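Local coordinates for putative uncharacterized protein (Chaetomium thermophilum, PDB 5T8V) that probably helps to load cohesin onto chromatin, being the C-terminal, HEAT-repeat part of the cohesin loader Scc2, at residues Ile463-Arg467 and Phe606-Phe610; Ala493-Ser498 and Ile599-Arg603; Pro509-Thr513 and Ser596-Ile600. All coordinates share one frame. Residues are numbered along the deposited sequence.

In the fold
All three contacts lie within the helical array of a HEAT-repeat protein. The first segments come in the order 463-467, 493-498 and 509-513; contacts 2 and 3 both lie inside the long loop closed by contact 1 and end on the same helix, 590-602. They share Ile599 and Ile600, with centres about 11 Å apart; contact 1 uses the loop just after that helix, its centre about 10 Å from that of contact 2 and 16 Å from that of contact 3. Helix 590-602 and the loop that follows it thus pack in succession on helices 509-520, 481-494 and 446-474, joining segments 83 to 139 residues apart in the chain within the HEAT-repeat array.

Contact 1 of 3, residues Ile463-Arg467 and Phe606-Phe610; sequences ISKLR and FCEAF
Ile463, on helix 446-474, is the bump of this contact, and the space between two phenylalanines of the turn 606-610 is the hollow it fills. Residues 606-609 have helical phi/psi, but the turn is closed by i to i+3 bonds, Ala609 N to Phe606 O (3.1 Å) and Phe610 N to Cys607 O (2.9 Å). The CA atoms of Ile463 and Cys607 come nearest, at 6.0 Å. With chi1 m and chi2 t, Ile463 places CD1 over the Phe606 face, 4.0 Å from its centroid, a CH-pi contact. Its CG2 meets CD1 of Phe610 at 3.5 Å and CB of Cys607 at 4.2 Å. Both rings take chi1 t, and slim Cys607 leaves room for the branched side chain between them. One turn on, Arg467 covers the Phe610 face, its CD 4.3 Å from the centroid and 13° off the normal, while Leu466 CD2 reaches Cys607 SG at 4.3 Å. Ser464 is small enough to sit beside Phe610 and hydrogen-bonds Val639 O of helix 628-642. With no hydrogen bonds between the segments, this buried joint of a HEAT-array helix and an interhelical loop rests mainly on shape and apolar contact, the Arg467 guanidinium also lying against the Phe610 ring.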
# COMPACT_ATOMS: atom_id res chain seq x y z
N ILE A 463 -1.95 12.08 15.73
CA ILE A 463 -3.22 12.78 15.71
C ILE A 463 -4.38 11.79 15.77
O ILE A 463 -5.36 12.00 16.50
CB ILE A 463 -3.31 13.68 14.46
CG1 ILE A 463 -2.20 14.73 14.48
CG2 ILE A 463 -4.67 14.35 14.38
CD1 ILE A 463 -2.02 15.47 13.17
N SER A 464 -4.29 10.71 15.00
CA SER A 464 -5.34 9.70 15.02
C SER A 464 -5.55 9.14 16.43
O SER A 464 -6.68 9.02 16.91
CB SER A 464 -5.00 8.57 14.05
OG SER A 464 -6.04 7.61 13.98
N LYS A 465 -4.45 8.81 17.11
CA LYS A 465 -4.54 8.33 18.48
C LYS A 465 -5.18 9.37 19.39
O LYS A 465 -6.01 9.03 20.24
CB LYS A 465 -3.16 7.94 18.99
CG LYS A 465 -3.05 7.91 20.50
CD LYS A 465 -1.85 7.12 20.98
CE LYS A 465 -1.59 7.38 22.46
NZ LYS A 465 -2.85 7.40 23.26
N LEU A 466 -4.82 10.64 19.22
CA LEU A 466 -5.42 11.68 20.04
C LEU A 466 -6.93 11.75 19.83
O LEU A 466 -7.70 11.87 20.79
CB LEU A 466 -4.78 13.04 19.74
CG LEU A 466 -5.34 14.23 20.52
CD1 LEU A 466 -4.23 15.14 20.98
CD2 LEU A 466 -6.32 15.01 19.66
N ARG A 467 -7.38 11.67 18.57
CA ARG A 467 -8.81 11.74 18.29
C ARG A 467 -9.54 10.55 18.89
O ARG A 467 -10.60 10.71 19.51
CB ARG A 467 -9.03 11.81 16.78
CG ARG A 467 -8.64 13.16 16.18
CD ARG A 467 -8.27 13.05 14.72
NE ARG A 467 -9.28 12.34 13.95
CZ ARG A 467 -10.47 12.84 13.63
NH1 ARG A 467 -10.81 14.06 14.02
NH2 ARG A 467 -11.33 12.11 12.92
N PHE A 606 -2.14 22.23 14.14
CA PHE A 606 -1.48 20.95 13.92
C PHE A 606 -2.50 19.85 13.65
O PHE A 606 -2.47 19.20 12.59
CB PHE A 606 -0.61 20.60 15.12
CG PHE A 606 -0.07 19.20 15.10
CD1 PHE A 606 0.80 18.79 14.11
CD2 PHE A 606 -0.44 18.29 16.08
CE1 PHE A 606 1.30 17.50 14.09
CE2 PHE A 606 0.06 17.00 16.07
CZ PHE A 606 0.92 16.60 15.07
N CYS A 607 -3.41 19.61 14.60
CA CYS A 607 -4.36 18.52 14.45
C CYS A 607 -5.32 18.76 13.29
O CYS A 607 -5.71 17.82 12.60
CB CYS A 607 -5.13 18.32 15.75
SG CYS A 607 -4.15 17.62 17.08
N GLU A 608 -5.72 20.02 13.08
CA GLU A 608 -6.64 20.33 11.99
C GLU A 608 -6.07 19.96 10.62
O GLU A 608 -6.83 19.90 9.65
CB GLU A 608 -7.00 21.81 12.02
CG GLU A 608 -7.99 22.19 13.12
CD GLU A 608 -8.45 23.64 13.04
OE1 GLU A 608 -7.81 24.43 12.30
OE2 GLU A 608 -9.44 23.99 13.71
N ALA A 609 -4.77 19.70 10.52
CA ALA A 609 -4.16 19.29 9.26
C ALA A 609 -4.34 17.81 8.97
O ALA A 609 -4.06 17.38 7.85
CB ALA A 609 -2.67 19.63 9.27
N PHE A 610 -4.80 17.03 9.95
CA PHE A 610 -4.99 15.59 9.83
C PHE A 610 -5.41 15.18 8.42
O PHE A 610 -4.60 14.65 7.66
CB PHE A 610 -6.03 15.11 10.85
CG PHE A 610 -6.18 13.62 10.91
CD1 PHE A 610 -5.12 12.82 11.28
CD2 PHE A 610 -7.39 13.03 10.60
CE1 PHE A 610 -5.26 11.45 11.34
CE2 PHE A 610 -7.54 11.65 10.67
CZ PHE A 610 -6.47 10.86 11.04

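Contact 2 of 3, residues Ala493-Ser498 and Ile599-Arg603; sequences ALELKS and IILLR
Here the C-terminal end of helix 481-494 and the poorly ordered residues after it lie against the last turn of helix 590-602, a joint of the HEAT-repeat array. The nearest CA atoms are those of Ala493 and Leu602, 6.6 Å apart. Ala493 points its methyl at the partner: CB is 4.2 Å from Leu602 CD1 and 4.3 Å from Ile599 CG2, and so short a side chain lets the backbones draw close. Leu494 starts away from helix 590-602, but with chi1 m and chi2 t it curls back until CD2 lies 3.9 Å from Leu602 CD1. Glu495 is the first residue to leave the helix (psi 161°); Leu496 follows at -87/32, and Lys497 and Ser498 take polyproline-II-like angles. This bend wraps around the end of Arg603, just past its own helix, whose m, m, m rotamer folds the long chain across the gap. Arg603 NH1 lies 4.1 Å from Ala493 O, 3.9 Å from Glu495 O, 3.6 Å from Leu496 CA and 3.9 Å from Lys497 O, and its NH2 is 4.5 Å from Ser498 CA. A guanidinium suits a place beside backbone carbonyls, one at the helix end (Ala493) and two in the loop (Glu495, Lys497), although none of these approaches is a hydrogen bond. Arg603 also has a long, weak ion pair with Glu608. The chemistry is divided: buried Ala493, Ile599 and Leu602, with partly exposed Leu494, form the apolar part, whereas at the more exposed end Arg603 touches a poorly ordered loop without hydrogen bonds, consistent with a weak polar contribution.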
# COMPACT_ATOMS: atom_id res chain seq x y z
N ALA A 493 -16.31 18.95 18.46
CA ALA A 493 -14.96 19.20 17.96
C ALA A 493 -14.42 18.05 17.12
O ALA A 493 -13.61 18.28 16.22
CB ALA A 493 -14.01 19.46 19.14
N LEU A 494 -14.86 16.82 17.38
CA LEU A 494 -14.41 15.70 16.56
C LEU A 494 -14.82 15.90 15.11
O LEU A 494 -13.98 15.81 14.20
CB LEU A 494 -14.97 14.39 17.12
CG LEU A 494 -14.22 13.90 18.36
CD1 LEU A 494 -15.01 12.81 19.08
CD2 LEU A 494 -12.83 13.40 17.99
N GLU A 495 -16.09 16.18 14.87
CA GLU A 495 -16.48 16.80 13.62
C GLU A 495 -15.97 18.24 13.58
O GLU A 495 -15.64 18.83 14.61
CB GLU A 495 -18.00 16.78 13.45
CG GLU A 495 -18.63 15.40 13.62
CD GLU A 495 -18.09 14.38 12.63
OE1 GLU A 495 -17.97 14.72 11.43
OE2 GLU A 495 -17.77 13.25 13.05
N LEU A 496 -15.89 18.80 12.38
CA LEU A 496 -15.33 20.14 12.25
C LEU A 496 -16.39 21.21 12.46
O LEU A 496 -16.32 22.28 11.85
CB LEU A 496 -14.66 20.31 10.89
CG LEU A 496 -13.45 19.41 10.63
CD1 LEU A 496 -12.95 19.57 9.20
CD2 LEU A 496 -12.33 19.70 11.63
N LYS A 497 -17.38 20.93 13.31
CA LYS A 497 -18.41 21.92 13.60
C LYS A 497 -17.81 23.15 14.27
O LYS A 497 -17.17 23.04 15.32
CB LYS A 497 -19.49 21.30 14.49
CG LYS A 497 -20.45 20.38 13.76
CD LYS A 497 -21.38 19.63 14.72
CE LYS A 497 -22.38 20.56 15.40
NZ LYS A 497 -23.36 21.14 14.44
N SER A 498 -18.03 24.31 13.65
CA SER A 498 -17.43 25.55 14.14
C SER A 498 -17.98 25.91 15.52
O SER A 498 -19.20 25.92 15.73
CB SER A 498 -17.72 26.68 13.16
OG SER A 498 -19.11 26.91 13.03
N ILE A 599 -9.38 18.60 23.60
CA ILE A 599 -10.34 19.34 22.79
C ILE A 599 -9.69 20.59 22.21
O ILE A 599 -9.87 20.90 21.03
CB ILE A 599 -11.58 19.69 23.64
CG1 ILE A 599 -12.38 18.42 23.95
CG2 ILE A 599 -12.48 20.68 22.92
CD1 ILE A 599 -13.27 18.55 25.17
N ILE A 600 -8.92 21.31 23.02
CA ILE A 600 -8.20 22.47 22.51
C ILE A 600 -7.29 22.06 21.36
O ILE A 600 -7.19 22.76 20.34
CB ILE A 600 -7.42 23.16 23.64
CG1 ILE A 600 -8.40 23.78 24.64
CG2 ILE A 600 -6.48 24.23 23.08
CD1 ILE A 600 -7.76 24.27 25.91
N LEU A 601 -6.62 20.92 21.49
CA LEU A 601 -5.68 20.48 20.46
C LEU A 601 -6.41 20.15 19.16
O LEU A 601 -5.90 20.43 18.07
CB LEU A 601 -4.88 19.27 20.95
CG LEU A 601 -3.79 19.56 21.98
CD1 LEU A 601 -3.21 18.26 22.48
CD2 LEU A 601 -2.68 20.44 21.40
N LEU A 602 -7.59 19.53 19.25
CA LEU A 602 -8.32 19.20 18.03
C LEU A 602 -8.59 20.41 17.16
O LEU A 602 -8.77 20.27 15.95
CB LEU A 602 -9.65 18.51 18.37
CG LEU A 602 -9.56 17.10 18.95
CD1 LEU A 602 -10.94 16.59 19.29
CD2 LEU A 602 -8.86 16.14 17.99
N ARG A 603 -8.62 21.61 17.75
CA ARG A 603 -8.82 22.84 17.01
C ARG A 603 -7.51 23.59 16.77
O ARG A 603 -7.54 24.71 16.27
CB ARG A 603 -9.80 23.75 17.75
CG ARG A 603 -11.10 23.06 18.14
CD ARG A 603 -11.82 22.47 16.94
NE ARG A 603 -12.13 23.48 15.93
CZ ARG A 603 -12.91 23.27 14.88
NH1 ARG A 603 -13.47 22.09 14.69
NH2 ARG A 603 -13.14 24.25 14.02

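Contact 3 of 3, residues Pro509-Thr513 and Ser596-Ile600; sequences PYRAT and SYSII
Ile600 lays its CD1 methyl over the face of the Tyr510 ring, 3.7 Å from the centroid and only 6° off the normal, a nearly ideal CH-pi contact. It belongs to the packing of two helices in a HEAT-repeat array: the axes of 509-513 and 596-600 approach to 8.7 Å and run at 137°, nearer antiparallel than parallel. The CB of Tyr510 starts away from its partner, but chi1 m carries the ring back over Ile600, with OH 3.5 Å from Ile600 CG2; the ring also stacks with Trp540 of helix 527-550. Proline suits position 509, the first residue of its helix, where the missing amide hydrogen costs no helix bond, and its CB touches Ile600 CG1 at 3.8 Å. Ser596, small enough to bring the backbones together, sets the register: its CA is 4.6 Å from that of Pro509 and its CB 3.7 Å from Pro509 O. The Ser596 hydroxyl is satisfied by Gln592 O in its own helix, so it can lie against the Ala512 methyl, OG to CB 3.6 Å. Thr513 brings OG1 to 3.6 Å from Ser596 CB, and this same OG1 donates a 3.0 Å hydrogen bond to Pro509 O.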
# COMPACT_ATOMS: atom_id res chain seq x y z
N PRO A 509 -12.80 24.91 28.16
CA PRO A 509 -11.61 24.06 28.32
C PRO A 509 -10.37 24.81 28.76
O PRO A 509 -9.61 24.30 29.59
CB PRO A 509 -11.43 23.44 26.92
CG PRO A 509 -12.13 24.37 26.00
CD PRO A 509 -13.28 24.93 26.77
N TYR A 510 -10.12 26.01 28.23
CA TYR A 510 -8.96 26.79 28.67
C TYR A 510 -9.00 27.02 30.17
O TYR A 510 -8.01 26.79 30.88
CB TYR A 510 -8.91 28.12 27.92
CG TYR A 510 -8.38 28.01 26.51
CD1 TYR A 510 -7.01 28.04 26.26
CD2 TYR A 510 -9.23 27.88 25.43
CE1 TYR A 510 -6.52 27.94 24.98
CE2 TYR A 510 -8.75 27.78 24.14
CZ TYR A 510 -7.39 27.81 23.92
OH TYR A 510 -6.90 27.71 22.65
N ARG A 511 -10.15 27.46 30.68
CA ARG A 511 -10.31 27.66 32.12
C ARG A 511 -9.97 26.40 32.89
O ARG A 511 -9.21 26.44 33.87
CB ARG A 511 -11.75 28.09 32.42
CG ARG A 511 -11.99 28.47 33.87
CD ARG A 511 -11.54 29.89 34.18
NE ARG A 511 -12.58 30.61 34.91
CZ ARG A 511 -12.66 30.68 36.24
NH1 ARG A 511 -11.76 30.08 37.00
NH2 ARG A 511 -13.65 31.36 36.80
N ALA A 512 -10.53 25.25 32.48
CA ALA A 512 -10.31 24.01 33.22
C ALA A 512 -8.84 23.62 33.21
O ALA A 512 -8.27 23.25 34.25
CB ALA A 512 -11.16 22.89 32.62
N THR A 513 -8.19 23.70 32.04
CA THR A 513 -6.77 23.36 31.96
C THR A 513 -5.95 24.25 32.88
O THR A 513 -5.10 23.77 33.64
CB THR A 513 -6.29 23.49 30.51
OG1 THR A 513 -7.11 22.69 29.66
CG2 THR A 513 -4.85 23.04 30.38
N SER A 596 -10.05 18.34 28.33
CA SER A 596 -10.11 19.75 27.96
C SER A 596 -8.99 20.12 27.01
O SER A 596 -9.22 20.60 25.89
CB SER A 596 -10.05 20.62 29.22
OG SER A 596 -11.15 20.37 30.06
N TYR A 597 -7.74 19.87 27.42
CA TYR A 597 -6.61 20.23 26.58
C TYR A 597 -6.65 19.49 25.25
O TYR A 597 -6.26 20.05 24.22
CB TYR A 597 -5.30 19.95 27.32
CG TYR A 597 -4.09 20.43 26.56
CD1 TYR A 597 -3.86 21.79 26.36
CD2 TYR A 597 -3.17 19.54 26.04
CE1 TYR A 597 -2.76 22.24 25.67
CE2 TYR A 597 -2.07 19.97 25.34
CZ TYR A 597 -1.87 21.33 25.15
OH TYR A 597 -0.77 21.77 24.46
N SER A 598 -7.12 18.24 25.25
CA SER A 598 -7.22 17.51 23.99
C SER A 598 -8.24 18.16 23.06
O SER A 598 -8.00 18.27 21.85
CB SER A 598 -7.60 16.06 24.27
OG SER A 598 -6.68 15.45 25.15
N ILE A 599 -9.38 18.60 23.60
CA ILE A 599 -10.34 19.34 22.79
C ILE A 599 -9.69 20.59 22.21
O ILE A 599 -9.87 20.90 21.03
CB ILE A 599 -11.58 19.69 23.64
CG1 ILE A 599 -12.38 18.42 23.95
CG2 ILE A 599 -12.48 20.68 22.92
CD1 ILE A 599 -13.27 18.55 25.17
N ILE A 600 -8.92 21.31 23.02
CA ILE A 600 -8.20 22.47 22.51
C ILE A 600 -7.29 22.06 21.36
O ILE A 600 -7.19 22.76 20.34
CB ILE A 600 -7.42 23.16 23.64
CG1 ILE A 600 -8.40 23.78 24.64
CG2 ILE A 600 -6.48 24.23 23.08
CD1 ILE A 600 -7.76 24.27 25.91